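Local structure of vanadium-dependent haloperoxidase (Zobellia galactanivorans, 4USZ) at residues 194-199 with 355-360; 384-389 with 404-409. The protein probably acts as a vanadium-dependent iodoperoxidase, using hydrogen peroxide to oxidise iodide at a bound vanadate ion. All coordinates share one frame; numbering follows the deposited sequence.

In the fold
Both contacts belong to the surroundings of the helix bundle that carries the vanadate, but they lie well apart: their centres are 32 Å from each other and their nearest atoms about 14 Å, with no touch. Interaction 1 is a loop-on-loop contact beside the anion, where Pro359 comes within van der Waals distance of a vanadate oxygen. Interaction 2 lies at the remote ends of two helices that reach the site. Helix 367-383 starts at Gly367, whose backbone N hydrogen-bonds the vanadate, and runs out into 384-389; helix 407-420 starts in 404-409 and leads back to Arg418, which also hydrogen-bonds the vanadate. The vanadate is also held by Lys332, Arg339, Ser366 and His424.

Interaction 1: 194-199 with 355-360; sequences TPPAYM and VLQTPP. With VO4 (vanadate ion), chain B.
Pro360 and Met199 meet where two irregular loops are laid together beside the vanadate site of this PAP2-type haloperoxidase. Met199 CB rests on Pro360 CB at 3.7 Å, the two side chains lying alongside and pointing the same way. The chain runs out alongside the ring so that SD lies near Pro360 CG, and the bend at chi3 (48°) turns CE back to the same carbon. Tyr271 touches the methionine as well, while Ile202 packs on the proline ring and bonds to its backbone.

Thr194 and Thr358 carry the other half, and there water does most of the joining. Their side chains cross at about a right angle, with Thr194 OG1 3.7 Å from Thr358 CB. With chi1 at 42°, that hydroxyl sits between its own backbone N and carbonyl carbon, facing the opposing loop, and two waters hold it. Water 1 lies 2.8 Å from Thr194 OG1 and donates to Pro359 O; water 2 is 2.7 Å from the same OG1 and within bonding reach of Pro195 O and Thr358 O. A third bridge uses water 3, which accepts from Thr358 N at 2.9 Å and donates to Pro195 O. The hydroxyl of Thr358 turns to Glu341 instead.

The peptide between Pro195 and Pro196 is cis, and the second ring packs across the amide end of Gln357, its CD 3.8 Å from OE1, an oxygen that also accepts from Ser273 N. On the vanadate side, Pro359 points away from 194-199 and brings its CG to 3.2 Å from O1 of the vanadate.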
loop_
_atom_site.group_PDB
_atom_site.type_symbol
_atom_site.label_atom_id
_atom_site.label_comp_id
_atom_site.label_asym_id
_atom_site.label_seq_id
_atom_site.Cartn_x
_atom_site.Cartn_y
_atom_site.Cartn_z
ATOM N N THR A 194 -4.659 -21.818 -5.970
ATOM C CA THR A 194 -4.210 -22.089 -7.338
ATOM C C THR A 194 -2.786 -22.668 -7.294
ATOM O O THR A 194 -2.054 -22.364 -6.324
ATOM C CB THR A 194 -4.229 -20.776 -8.176
ATOM O OG1 THR A 194 -3.709 -19.660 -7.373
ATOM C CG2 THR A 194 -5.657 -20.514 -8.633
ATOM N N PRO A 195 -2.367 -23.441 -8.348
ATOM C CA PRO A 195 -1.018 -24.019 -8.388
ATOM C C PRO A 195 -0.013 -22.870 -8.644
ATOM O O PRO A 195 -0.450 -21.816 -9.087
ATOM C CB PRO A 195 -1.093 -24.962 -9.618
ATOM C CG PRO A 195 -2.078 -24.270 -10.528
ATOM C CD PRO A 195 -3.174 -23.912 -9.508
ATOM N N PRO A 196 1.299 -23.044 -8.347
ATOM C CA PRO A 196 1.935 -24.251 -7.811
ATOM C C PRO A 196 1.739 -24.462 -6.308
ATOM O O PRO A 196 1.666 -25.608 -5.868
ATOM C CB PRO A 196 3.426 -24.039 -8.128
ATOM C CG PRO A 196 3.601 -22.574 -8.362
ATOM C CD PRO A 196 2.288 -22.032 -8.822
ATOM N N ALA A 197 1.535 -23.381 -5.534
ATOM C CA ALA A 197 1.619 -23.509 -4.100
ATOM C C ALA A 197 0.332 -23.853 -3.407
ATOM O O ALA A 197 0.344 -24.385 -2.322
ATOM C CB ALA A 197 2.252 -22.270 -3.528
ATOM N N TYR A 198 -0.815 -23.532 -4.007
ATOM C CA TYR A 198 -2.124 -23.777 -3.347
ATOM C C TYR A 198 -2.274 -23.204 -1.969
ATOM O O TYR A 198 -2.835 -23.844 -1.064
ATOM C CB TYR A 198 -2.545 -25.231 -3.309
ATOM C CG TYR A 198 -2.617 -25.853 -4.650
ATOM C CD1 TYR A 198 -1.471 -26.389 -5.251
ATOM C CD2 TYR A 198 -3.853 -25.889 -5.342
ATOM C CE1 TYR A 198 -1.538 -26.977 -6.537
ATOM C CE2 TYR A 198 -3.945 -26.466 -6.619
ATOM C CZ TYR A 198 -2.778 -27.030 -7.190
ATOM O OH TYR A 198 -2.870 -27.592 -8.409
ATOM N N MET A 199 -1.863 -21.960 -1.835
ATOM C CA MET A 199 -1.871 -21.302 -0.522
ATOM C C MET A 199 -3.280 -20.860 -0.262
ATOM O O MET A 199 -3.972 -20.401 -1.167
ATOM C CB MET A 199 -1.086 -19.993 -0.586
ATOM C CG MET A 199 0.436 -20.066 -0.557
ATOM S SD MET A 199 1.159 -18.400 -0.281
ATOM C CE MET A 199 0.257 -17.736 1.086
ATOM N N VAL A 355 0.198 -15.561 -17.981
ATOM C CA VAL A 355 1.532 -14.916 -18.049
ATOM C C VAL A 355 2.094 -14.772 -16.606
ATOM O O VAL A 355 3.229 -15.067 -16.368
ATOM C CB VAL A 355 1.428 -13.525 -18.705
ATOM C CG1 VAL A 355 2.687 -12.695 -18.436
ATOM C CG2 VAL A 355 1.208 -13.629 -20.229
ATOM N N LEU A 356 1.290 -14.323 -15.638
ATOM C CA LEU A 356 1.735 -14.265 -14.239
ATOM C C LEU A 356 1.163 -15.346 -13.372
ATOM O O LEU A 356 -0.019 -15.774 -13.559
ATOM C CB LEU A 356 1.305 -12.888 -13.593
ATOM C CG LEU A 356 1.825 -11.606 -14.320
ATOM C CD1 LEU A 356 1.266 -10.341 -13.696
ATOM C CD2 LEU A 356 3.320 -11.513 -14.222
ATOM N N GLN A 357 1.930 -15.773 -12.381
ATOM C CA GLN A 357 1.368 -16.688 -11.383
ATOM C C GLN A 357 0.180 -16.045 -10.651
ATOM O O GLN A 357 0.241 -14.884 -10.296
ATOM C CB GLN A 357 2.395 -17.130 -10.360
ATOM C CG GLN A 357 3.321 -18.187 -10.962
ATOM C CD GLN A 357 4.252 -18.885 -9.937
ATOM O OE1 GLN A 357 4.175 -18.680 -8.701
ATOM N NE2 GLN A 357 5.144 -19.740 -10.467
ATOM N N THR A 358 -0.872 -16.790 -10.403
ATOM C CA THR A 358 -2.029 -16.187 -9.824
ATOM C C THR A 358 -1.845 -15.908 -8.296
ATOM O O THR A 358 -1.360 -16.734 -7.585
ATOM C CB THR A 358 -3.263 -17.101 -10.007
ATOM O OG1 THR A 358 -3.436 -17.367 -11.421
ATOM C CG2 THR A 358 -4.546 -16.372 -9.447
ATOM N N PRO A 359 -2.235 -14.733 -7.814
ATOM C CA PRO A 359 -1.969 -14.426 -6.383
ATOM C C PRO A 359 -2.919 -15.205 -5.535
ATOM O O PRO A 359 -4.027 -15.503 -6.032
ATOM C CB PRO A 359 -2.265 -12.906 -6.269
ATOM C CG PRO A 359 -2.278 -12.411 -7.666
ATOM C CD PRO A 359 -2.688 -13.575 -8.590
ATOM N N PRO A 360 -2.539 -15.529 -4.265
ATOM C CA PRO A 360 -3.422 -16.447 -3.510
ATOM C C PRO A 360 -4.564 -15.712 -2.777
ATOM O O PRO A 360 -4.577 -15.658 -1.532
ATOM C CB PRO A 360 -2.445 -17.128 -2.475
ATOM C CG PRO A 360 -1.450 -16.020 -2.196
ATOM C CD PRO A 360 -1.244 -15.335 -3.572
HETATM V V VO4 B . -4.932 -8.467 -7.537
HETATM O O1 VO4 B . -4.497 -10.166 -8.112
HETATM O O2 VO4 B . -3.668 -7.875 -6.290
HETATM O O3 VO4 B . -4.763 -7.144 -8.823
HETATM O O4 VO4 B . -6.517 -8.329 -6.620
HETATM O O HOH W 1 -5.567 -17.726 -6.600
HETATM O O HOH W 2 -1.030 -19.518 -7.497
HETATM O O HOH W 3 -0.563 -19.558 -11.097
#

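Interaction 2: 384-389 with 404-409; sequences GDNFSF and FKSFKQ
Phe389 and Phe404 form an antiparallel hydrogen-bonded pair, the beta bridge at the open end of a short hairpin. Phe404 N gives a nearly straight bond to Phe389 O, 2.9 Å long with 171° at the hydrogen, and Phe389 N returns one to Phe404 O at 3.0 Å. Beyond the pair, the backbones stay close through CA-H...O contacts: Ser388 CA lies 3.1 Å from Phe404 O, and Ser406 CA 3.2 Å from Phe387 O.

Two waters bridge the gap. Water 4 donates to Gly384 O and accepts from Phe387 N and Phe407 N; water 5 donates to Lys405 O and, weakly, to Asn386 O.

Phe387, Phe389, Phe404 and Phe407 form an aromatic cluster. The Phe407 ring is nearly parallel to that of Phe387, planes at 11° and centroids 5.1 Å apart, but slid so far that they barely overlap; CZ meets Phe387 CD1 at 3.4 Å. Phe389, with CG set between its backbone N and carbonyl carbon (chi1 56°), reaches Phe407 CD1 with CE1, and Phe404 CB lies over one face of the Phe389 ring in a CH-pi contact. An alanine in place of Phe407 would probably open a gap beside the Phe387 and Phe389 rings and leave Phe387 less firmly fixed.

Ser406 is the N-cap of helix 407-420, its OG accepting from Gln409 N at 3.1 Å. Phe407 packs on helix 367-383 through Leu379 and Phe383, and helix 288-302 supplies Ile295 and Ala299 to the cluster, which thus joins all three helices to the hairpin of strands 389-391 and 402-404.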
loop_
_atom_site.group_PDB
_atom_site.type_symbol
_atom_site.label_atom_id
_atom_site.label_comp_id
_atom_site.label_asym_id
_atom_site.label_seq_id
_atom_site.Cartn_x
_atom_site.Cartn_y
_atom_site.Cartn_z
ATOM N N GLY A 384 -0.061 17.317 -8.415
ATOM C CA GLY A 384 -0.537 17.897 -9.696
ATOM C C GLY A 384 -0.899 16.899 -10.746
ATOM O O GLY A 384 -0.459 15.714 -10.715
ATOM N N ASP A 385 -1.703 17.374 -11.689
ATOM C CA ASP A 385 -2.087 16.571 -12.882
ATOM C C ASP A 385 -0.945 16.611 -13.915
ATOM O O ASP A 385 -0.093 17.529 -13.944
ATOM C CB ASP A 385 -3.425 17.066 -13.422
ATOM C CG ASP A 385 -3.998 16.162 -14.536
ATOM O OD1 ASP A 385 -3.521 14.977 -14.706
ATOM O OD2 ASP A 385 -4.969 16.640 -15.208
ATOM N N ASN A 386 -0.856 15.580 -14.725
ATOM C CA ASN A 386 0.324 15.365 -15.615
ATOM C C ASN A 386 1.654 15.621 -14.942
ATOM O O ASN A 386 2.481 16.420 -15.409
ATOM C CB ASN A 386 0.172 16.158 -16.919
ATOM C CG ASN A 386 -0.880 15.537 -17.798
ATOM O OD1 ASN A 386 -0.780 14.359 -18.128
ATOM N ND2 ASN A 386 -1.963 16.278 -18.068
ATOM N N PHE A 387 1.840 14.934 -13.828
ATOM C CA PHE A 387 3.122 14.937 -13.219
ATOM C C PHE A 387 3.918 13.797 -13.851
ATOM O O PHE A 387 3.625 12.645 -13.589
ATOM C CB PHE A 387 2.945 14.714 -11.721
ATOM C CG PHE A 387 4.205 14.874 -10.955
ATOM C CD1 PHE A 387 5.051 13.800 -10.778
ATOM C CD2 PHE A 387 4.545 16.129 -10.396
ATOM C CE1 PHE A 387 6.230 13.937 -10.069
ATOM C CE2 PHE A 387 5.717 16.256 -9.668
ATOM C CZ PHE A 387 6.566 15.163 -9.514
ATOM N N SER A 388 4.879 14.083 -14.705
ATOM C CA SER A 388 5.648 12.976 -15.306
ATOM C C SER A 388 6.757 12.507 -14.371
ATOM O O SER A 388 7.298 13.330 -13.593
ATOM C CB SER A 388 6.228 13.482 -16.630
ATOM O OG SER A 388 7.273 14.390 -16.279
ATOM N N PHE A 389 7.124 11.222 -14.407
ATOM C CA PHE A 389 8.195 10.713 -13.550
ATOM C C PHE A 389 8.746 9.472 -14.170
ATOM O O PHE A 389 8.051 8.834 -14.975
ATOM C CB PHE A 389 7.697 10.431 -12.085
ATOM C CG PHE A 389 6.521 9.469 -12.000
ATOM C CD1 PHE A 389 5.227 9.890 -12.346
ATOM C CD2 PHE A 389 6.741 8.114 -11.664
ATOM C CE1 PHE A 389 4.125 8.997 -12.301
ATOM C CE2 PHE A 389 5.656 7.206 -11.578
ATOM C CZ PHE A 389 4.321 7.670 -11.894
ATOM N N PHE A 404 6.359 7.603 -16.921
ATOM C CA PHE A 404 4.940 7.925 -17.027
ATOM C C PHE A 404 4.707 9.386 -17.156
ATOM O O PHE A 404 5.504 10.189 -16.646
ATOM C CB PHE A 404 4.163 7.395 -15.779
ATOM C CG PHE A 404 4.352 5.930 -15.589
ATOM C CD1 PHE A 404 3.584 4.997 -16.331
ATOM C CD2 PHE A 404 5.362 5.453 -14.728
ATOM C CE1 PHE A 404 3.785 3.626 -16.164
ATOM C CE2 PHE A 404 5.555 4.096 -14.566
ATOM C CZ PHE A 404 4.771 3.184 -15.299
ATOM N N LYS A 405 3.608 9.747 -17.823
ATOM C CA LYS A 405 3.209 11.157 -17.952
ATOM C C LYS A 405 2.410 11.699 -16.809
ATOM O O LYS A 405 2.156 12.920 -16.759
ATOM C CB LYS A 405 2.320 11.363 -19.211
ATOM C CG LYS A 405 3.165 11.426 -20.455
ATOM C CD LYS A 405 2.361 11.954 -21.660
ATOM C CE LYS A 405 3.032 11.563 -22.981
ATOM N NZ LYS A 405 2.964 10.067 -23.137
ATOM N N SER A 406 1.874 10.817 -15.968
ATOM C CA SER A 406 1.015 11.274 -14.824
ATOM C C SER A 406 0.785 10.097 -13.890
ATOM O O SER A 406 0.976 8.919 -14.295
ATOM C CB SER A 406 -0.342 11.801 -15.293
ATOM O OG SER A 406 -1.044 10.728 -15.887
ATOM N N PHE A 407 0.400 10.365 -12.637
ATOM C CA PHE A 407 0.111 9.254 -11.752
ATOM C C PHE A 407 -0.999 8.375 -12.322
ATOM O O PHE A 407 -0.995 7.129 -12.202
ATOM C CB PHE A 407 -0.312 9.823 -10.381
ATOM C CG PHE A 407 0.770 10.670 -9.763
ATOM C CD1 PHE A 407 2.022 10.108 -9.439
ATOM C CD2 PHE A 407 0.554 12.029 -9.573
ATOM C CE1 PHE A 407 3.044 10.950 -8.907
ATOM C CE2 PHE A 407 1.567 12.850 -9.037
ATOM C CZ PHE A 407 2.780 12.314 -8.736
ATOM N N LYS A 408 -1.999 9.031 -12.886
ATOM C CA LYS A 408 -3.175 8.335 -13.417
ATOM C C LYS A 408 -2.798 7.363 -14.544
ATOM O O LYS A 408 -3.304 6.222 -14.603
ATOM C CB LYS A 408 -4.198 9.365 -13.894
ATOM C CG LYS A 408 -5.472 8.675 -14.358
ATOM C CD LYS A 408 -6.474 9.673 -14.963
ATOM C CE LYS A 408 -7.707 8.919 -15.530
ATOM N NZ LYS A 408 -7.331 7.986 -16.651
ATOM N N GLN A 409 -1.860 7.763 -15.408
ATOM C CA GLN A 409 -1.412 6.900 -16.471
ATOM C C GLN A 409 -0.726 5.683 -15.872
ATOM O O GLN A 409 -0.918 4.548 -16.314
ATOM C CB GLN A 409 -0.390 7.609 -17.390
ATOM C CG GLN A 409 -0.118 6.836 -18.650
ATOM C CD GLN A 409 1.346 6.838 -19.070
ATOM O OE1 GLN A 409 2.034 7.848 -19.019
ATOM N NE2 GLN A 409 1.801 5.696 -19.586
HETATM O O HOH W 4 -0.226 13.517 -12.441
HETATM O O HOH W 5 3.412 14.917 -18.186
#